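Local coordinates for Galactose/lactose metabolism regulatory protein GAL80 (PDB 3BTV) that represses the galactose and lactose metabolic genes of yeast by binding the activator GAL4 and blocking its transcriptional activation when no inducing sugar is present, at residues L44-S47 / S48-I52; G366-H369 / R370-S374. The protein carries 1 engineered substitution. All coordinates share one frame; numbering follows the deposited sequence.

Contact 1: L44-S47 / S48-I52; sequences LQLS and SQFQI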
ATOM      1  N   LEU B  44      -9.153 -34.770  19.308  1.00 90.83           N
ATOM      2  CA  LEU B  44      -9.412 -35.229  20.666  1.00 87.99           C
ATOM      3  C   LEU B  44     -10.824 -34.847  21.090  1.00 82.54           C
ATOM      4  O   LEU B  44     -11.531 -35.625  21.732  1.00 91.91           O
ATOM      5  CB  LEU B  44      -8.390 -34.619  21.625  1.00 87.79           C
ATOM      6  CG  LEU B  44      -8.404 -35.104  23.073  1.00 93.83           C
ATOM      7  CD1 LEU B  44      -8.299 -36.620  23.134  1.00 81.99           C
ATOM      8  CD2 LEU B  44      -7.275 -34.453  23.854  1.00 93.18           C
ATOM      9  N   GLN B  45     -11.231 -33.644  20.708  1.00 66.47           N
ATOM     10  CA  GLN B  45     -12.526 -33.103  21.097  1.00 83.84           C
ATOM     11  C   GLN B  45     -13.671 -33.717  20.287  1.00 93.94           C
ATOM     12  O   GLN B  45     -14.792 -33.858  20.779  1.00 99.53           O
ATOM     13  CB  GLN B  45     -12.514 -31.584  20.942  1.00 71.81           C
ATOM     14  CG  GLN B  45     -13.491 -30.858  21.849  1.00 94.61           C
ATOM     15  CD  GLN B  45     -13.053 -29.440  22.141  1.00115.24           C
ATOM     16  OE1 GLN B  45     -12.027 -28.982  21.639  1.00124.62           O
ATOM     17  NE2 GLN B  45     -13.826 -28.735  22.958  1.00124.19           N
ATOM     18  N   LEU B  46     -13.380 -34.081  19.045  1.00 84.38           N
ATOM     19  CA  LEU B  46     -14.370 -34.711  18.179  1.00 72.21           C
ATOM     20  C   LEU B  46     -14.134 -36.217  18.135  1.00 76.31           C
ATOM     21  O   LEU B  46     -14.185 -36.843  17.073  1.00 72.78           O
ATOM     22  CB  LEU B  46     -14.302 -34.098  16.779  1.00 73.19           C
ATOM     23  CG  LEU B  46     -14.429 -32.571  16.781  1.00 66.65           C
ATOM     24  CD1 LEU B  46     -13.933 -31.945  15.477  1.00 57.87           C
ATOM     25  CD2 LEU B  46     -15.863 -32.145  17.081  1.00 83.15           C
ATOM     26  N   SER B  47     -13.872 -36.781  19.311  1.00 85.76           N
ATOM     27  CA  SER B  47     -13.570 -38.198  19.476  1.00 77.15           C
ATOM     28  C   SER B  47     -14.611 -39.088  18.818  1.00 85.96           C
ATOM     29  O   SER B  47     -14.321 -40.219  18.437  1.00 81.93           O
ATOM     30  CB  SER B  47     -13.495 -38.528  20.965  1.00 84.29           C
ATOM     31  OG  SER B  47     -14.646 -38.041  21.634  1.00 89.93           O
ATOM     32  N   SER B  48     -15.831 -38.577  18.698  1.00 89.09           N
ATOM     33  CA  SER B  48     -16.907 -39.327  18.067  1.00 90.81           C
ATOM     34  C   SER B  48     -16.688 -39.423  16.564  1.00103.42           C
ATOM     35  O   SER B  48     -16.640 -40.520  15.999  1.00113.91           O
ATOM     36  CB  SER B  48     -18.251 -38.662  18.351  1.00 88.48           C
ATOM     37  OG  SER B  48     -18.400 -38.404  19.735  1.00100.46           O
ATOM     38  N   GLN B  49     -16.541 -38.263  15.928  1.00 96.25           N
ATOM     39  CA  GLN B  49     -16.441 -38.182  14.476  1.00 87.56           C
ATOM     40  C   GLN B  49     -15.101 -38.655  13.918  1.00 82.71           C
ATOM     41  O   GLN B  49     -15.008 -38.993  12.739  1.00 80.18           O
ATOM     42  CB  GLN B  49     -16.710 -36.754  13.997  1.00 85.86           C
ATOM     43  CG  GLN B  49     -18.092 -36.224  14.317  1.00 78.59           C
ATOM     44  CD  GLN B  49     -18.105 -35.345  15.549  1.00 87.56           C
ATOM     45  OE1 GLN B  49     -18.632 -34.234  15.523  1.00 90.60           O
ATOM     46  NE2 GLN B  49     -17.512 -35.833  16.634  1.00 94.45           N
ATOM     47  N   PHE B  50     -14.067 -38.669  14.756  1.00 83.20           N
ATOM     48  CA  PHE B  50     -12.731 -39.039  14.299  1.00 80.84           C
ATOM     49  C   PHE B  50     -12.017 -39.986  15.251  1.00 80.54           C
ATOM     50  O   PHE B  50     -12.117 -39.853  16.470  1.00 88.82           O
ATOM     51  CB  PHE B  50     -11.868 -37.791  14.108  1.00 67.35           C
ATOM     52  CG  PHE B  50     -12.347 -36.869  13.020  1.00 63.42           C
ATOM     53  CD1 PHE B  50     -13.084 -35.735  13.329  1.00 63.82           C
ATOM     54  CD2 PHE B  50     -12.043 -37.124  11.693  1.00 68.05           C
ATOM     55  CE1 PHE B  50     -13.523 -34.874  12.336  1.00 56.09           C
ATOM     56  CE2 PHE B  50     -12.472 -36.270  10.694  1.00 56.93           C
ATOM     57  CZ  PHE B  50     -13.213 -35.142  11.015  1.00 71.25           C
ATOM     58  N   GLN B  51     -11.278 -40.931  14.680  1.00 81.43           N
ATOM     59  CA  GLN B  51     -10.430 -41.817  15.458  1.00 75.67           C
ATOM     60  C   GLN B  51      -9.111 -42.084  14.739  1.00 82.50           C
ATOM     61  O   GLN B  51      -9.095 -42.404  13.550  1.00 87.05           O
ATOM     62  CB  GLN B  51     -11.149 -43.136  15.749  1.00 87.82           C
ATOM     63  CG  GLN B  51     -11.994 -43.119  17.013  1.00 92.73           C
ATOM     64  CD  GLN B  51     -11.182 -42.764  18.245  1.00103.49           C
ATOM     65  OE1 GLN B  51     -11.025 -41.591  18.583  1.00123.41           O
ATOM     66  NE2 GLN B  51     -10.665 -43.781  18.926  1.00102.79           N
ATOM     67  N   ILE B  52      -8.008 -41.953  15.468  1.00 85.61           N
ATOM     68  CA  ILE B  52      -6.686 -42.224  14.916  1.00 83.78           C
ATOM     69  C   ILE B  52      -6.373 -43.716  14.952  1.00 86.98           C
ATOM     70  O   ILE B  52      -6.036 -44.267  16.000  1.00 91.50           O
ATOM     71  CB  ILE B  52      -5.598 -41.436  15.671  1.00 74.96           C
ATOM     72  CG1 ILE B  52      -5.746 -39.935  15.394  1.00 72.48           C
ATOM     73  CG2 ILE B  52      -4.215 -41.908  15.272  1.00 69.18           C
ATOM     74  CD1 ILE B  52      -4.755 -39.066  16.155  1.00 64.50           C
TER
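L46 and F50 hold the two ends of a tight turn through which the chain leaves helix 39-45 and enters strand 50-56. L46 is the first residue past the helix to give up helical backbone angles, and its carbonyl points into the loop that follows. There L46 O receives the amide of F50: F50 N lies 3.0 Å from L46 O, almost in line with the carbonyl bond, although the N-H itself is bent to 144°. The L46 side chain serves two neighbours. Its CB comes up to the edge of the F50 ring, close to the ring plane, with L46 CB 4.0 Å from F50 CD1. Q49 crosses it at a slant, the chain kinked at chi2 (99°) and folded back until Q49 NE2 is 3.7 Å from L46 CB and Q49 OE1 is 3.8 Å from L46 CD2. The amide thus packs against the L46 side chain, with Q49 NE2 also 3.5 Å from L46 O. S47 rounds the corner, and S47 O comes within 3.0 Å of F50 O, a close approach of two acceptors and not a hydrogen bond. The turn is the helix-to-strand connection of the beta-alpha-beta unit 21-26, 39-45, 50-56 in the Rossmann-type domain. Backbone bonds of Q49 and Q51 to I21, and of Q51 to V23, tie the incoming strand to strand 21-26, while L46, Q49 and F50 lean on helix 363-380.

Contact 2: G366-H369 / R370-S374; sequences GNIH and RLYQS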
ATOM      1  N   GLY B 366      -8.342 -23.132  17.396  1.00 52.37           N
ATOM      2  CA  GLY B 366      -9.715 -22.860  17.019  1.00 51.06           C
ATOM      3  C   GLY B 366      -9.941 -23.024  15.527  1.00 56.42           C
ATOM      4  O   GLY B 366     -10.831 -23.757  15.098  1.00 51.94           O
ATOM      5  N   ASN B 367      -9.133 -22.344  14.723  1.00 46.27           N
ATOM      6  CA  ASN B 367      -9.356 -22.372  13.289  1.00 49.44           C
ATOM      7  C   ASN B 367      -9.231 -23.777  12.726  1.00 49.27           C
ATOM      8  O   ASN B 367     -10.082 -24.215  11.949  1.00 55.60           O
ATOM      9  CB  ASN B 367      -8.444 -21.383  12.570  1.00 44.08           C
ATOM     10  CG  ASN B 367      -8.766 -19.951  12.936  1.00 48.17           C
ATOM     11  OD1 ASN B 367      -9.757 -19.699  13.609  1.00 50.13           O
ATOM     12  ND2 ASN B 367      -7.940 -19.006  12.487  1.00 44.53           N
ATOM     13  N   ILE B 368      -8.186 -24.494  13.132  1.00 53.59           N
ATOM     14  CA  ILE B 368      -8.025 -25.877  12.688  1.00 45.03           C
ATOM     15  C   ILE B 368      -9.175 -26.739  13.203  1.00 53.09           C
ATOM     16  O   ILE B 368      -9.619 -27.669  12.530  1.00 50.64           O
ATOM     17  CB  ILE B 368      -6.677 -26.500  13.134  1.00 56.97           C
ATOM     18  CG1 ILE B 368      -5.539 -26.056  12.209  1.00 65.56           C
ATOM     19  CG2 ILE B 368      -6.765 -28.008  13.094  1.00 55.73           C
ATOM     20  CD1 ILE B 368      -5.118 -24.619  12.406  1.00 92.95           C
ATOM     21  N   HIS B 369      -9.667 -26.418  14.393  1.00 51.73           N
ATOM     22  CA  HIS B 369     -10.754 -27.194  14.974  1.00 56.45           C
ATOM     23  C   HIS B 369     -11.990 -27.063  14.103  1.00 58.13           C
ATOM     24  O   HIS B 369     -12.673 -28.047  13.813  1.00 54.55           O
ATOM     25  CB  HIS B 369     -11.073 -26.708  16.387  1.00 52.17           C
ATOM     26  CG  HIS B 369     -12.144 -27.505  17.065  1.00 79.56           C
ATOM     27  ND1 HIS B 369     -13.465 -27.112  17.091  1.00 73.63           N
ATOM     28  CD2 HIS B 369     -12.091 -28.685  17.729  1.00 70.58           C
ATOM     29  CE1 HIS B 369     -14.178 -28.009  17.748  1.00 66.28           C
ATOM     30  NE2 HIS B 369     -13.368 -28.974  18.144  1.00 82.01           N
ATOM     31  N   ARG B 370     -12.260 -25.834  13.680  1.00 52.28           N
ATOM     32  CA  ARG B 370     -13.462 -25.521  12.919  1.00 61.26           C
ATOM     33  C   ARG B 370     -13.373 -26.110  11.521  1.00 57.90           C
ATOM     34  O   ARG B 370     -14.390 -26.374  10.878  1.00 65.37           O
ATOM     35  CB  ARG B 370     -13.698 -24.002  12.882  1.00 56.54           C
ATOM     36  CG  ARG B 370     -14.256 -23.458  14.199  1.00 63.77           C
ATOM     37  CD  ARG B 370     -14.121 -21.945  14.328  1.00 48.86           C
ATOM     38  NE  ARG B 370     -15.049 -21.217  13.460  1.00 86.69           N
ATOM     39  CZ  ARG B 370     -16.102 -20.520  13.889  1.00 96.51           C
ATOM     40  NH1 ARG B 370     -16.380 -20.434  15.189  1.00 67.92           N
ATOM     41  NH2 ARG B 370     -16.878 -19.898  13.012  1.00108.96           N
ATOM     42  N   LEU B 371     -12.147 -26.326  11.057  1.00 49.62           N
ATOM     43  CA  LEU B 371     -11.927 -27.004   9.782  1.00 60.52           C
ATOM     44  C   LEU B 371     -12.326 -28.484   9.891  1.00 63.48           C
ATOM     45  O   LEU B 371     -13.045 -29.014   9.043  1.00 63.42           O
ATOM     46  CB  LEU B 371     -10.462 -26.872   9.356  1.00 51.11           C
ATOM     47  CG  LEU B 371     -10.046 -27.610   8.084  1.00 66.81           C
ATOM     48  CD1 LEU B 371     -10.985 -27.267   6.930  1.00 54.41           C
ATOM     49  CD2 LEU B 371      -8.598 -27.278   7.735  1.00 62.31           C
ATOM     50  N   TYR B 372     -11.848 -29.146  10.939  1.00 52.91           N
ATOM     51  CA  TYR B 372     -12.221 -30.532  11.206  1.00 57.73           C
ATOM     52  C   TYR B 372     -13.728 -30.665  11.342  1.00 62.53           C
ATOM     53  O   TYR B 372     -14.330 -31.572  10.777  1.00 63.29           O
ATOM     54  CB  TYR B 372     -11.541 -31.052  12.473  1.00 57.91           C
ATOM     55  CG  TYR B 372     -10.214 -31.717  12.207  1.00 62.19           C
ATOM     56  CD1 TYR B 372      -9.040 -30.980  12.194  1.00 54.24           C
ATOM     57  CD2 TYR B 372     -10.138 -33.085  11.949  1.00 63.82           C
ATOM     58  CE1 TYR B 372      -7.829 -31.580  11.934  1.00 47.86           C
ATOM     59  CE2 TYR B 372      -8.925 -33.697  11.690  1.00 63.08           C
ATOM     60  CZ  TYR B 372      -7.775 -32.936  11.684  1.00 68.90           C
ATOM     61  OH  TYR B 372      -6.560 -33.520  11.428  1.00 72.12           O
ATOM     62  N   GLN B 373     -14.332 -29.749  12.088  1.00 62.30           N
ATOM     63  CA  GLN B 373     -15.774 -29.766  12.283  1.00 67.85           C
ATOM     64  C   GLN B 373     -16.500 -29.697  10.939  1.00 64.51           C
ATOM     65  O   GLN B 373     -17.432 -30.462  10.686  1.00 70.85           O
ATOM     66  CB  GLN B 373     -16.211 -28.616  13.195  1.00 52.13           C
ATOM     67  CG  GLN B 373     -17.680 -28.636  13.577  1.00 79.39           C
ATOM     68  CD  GLN B 373     -18.001 -29.695  14.618  1.00100.99           C
ATOM     69  OE1 GLN B 373     -18.671 -30.689  14.328  1.00 95.78           O
ATOM     70  NE2 GLN B 373     -17.513 -29.492  15.839  1.00107.72           N
ATOM     71  N   SER B 374     -16.058 -28.792  10.071  1.00 57.04           N
ATOM     72  CA  SER B 374     -16.709 -28.610   8.780  1.00 52.07           C
ATOM     73  C   SER B 374     -16.562 -29.866   7.918  1.00 65.89           C
ATOM     74  O   SER B 374     -17.388 -30.137   7.043  1.00 75.12           O
ATOM     75  CB  SER B 374     -16.171 -27.363   8.060  1.00 61.03           C
ATOM     76  OG  SER B 374     -14.992 -27.644   7.324  1.00 66.10           O
TER
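I368 and Y372, one helical turn apart, share the straightest backbone bond of this piece of helix 363-380: Y372 N reaches I368 O over 3.1 Å with an N-H...O angle of 168°. Q373 N to H369 O, at 2.9 Å, lies in the carbonyl plane, and R370 N to G366 O, L371 N to N367 O and S374 N to R370 O continue the i to i+4 pattern. L371 N also leans weakly on I368 O. At the far end the S374 hydroxyl turns back onto the main chain, S374 OG donating to L371 O at 2.9 Å. Outward from this core, I368 and Y372 run side by side in the same direction. The methyl I368 CG2, set anti to the backbone N of I368, lies beside the ring, 3.8 Å from Y372 CD1, while I368 O meets the ring edge in plane, 3.4 Å from the same CD1. The Y372 ring also packs edge-to-face with F50, and Y372 OH is hydrogen-bonded to H39 ND1. Cutting Y372 back to an alanine is likely to leave H39 ND1 without this hydroxyl and to open a gap beside I368 CG2 and the F50 ring. H369 and Q373 likewise travel together, the imidazole and amide planes 72° apart. R370 begins along the backbone, its CG 3.6 Å from G366 O, then bends at chi3 (73°) and gives its NE to K157 O; N367 OD1 is bonded to Y361 OH. The carbonyls of 366-371 find their donors within the helix, whereas N367, R370 and Y372 spend their polar ends on other parts of the fold, so a regular helix is fastened to its surroundings by directional bonds as well as by packing.

Contact 1 and contact 2 lie some 320 residues apart in sequence, yet their centres are about 12 Å apart and their side chains touch. The turn at 44-52 belongs to the Rossmann-type domain, and helix 363-380 packs along it. L46 CD2 packs against the end of the Q373 side chain. F50 CE1 also lies 3.7 Å from the backbone oxygen Y372 O, besides the edge-to-face packing of the two rings. Farther up helix 39-45, Q45 OE1 comes within 3.7 Å of H369 NE2. The turn thus presents one side to strand 21-26 and another to a helix supplied from late in the chain.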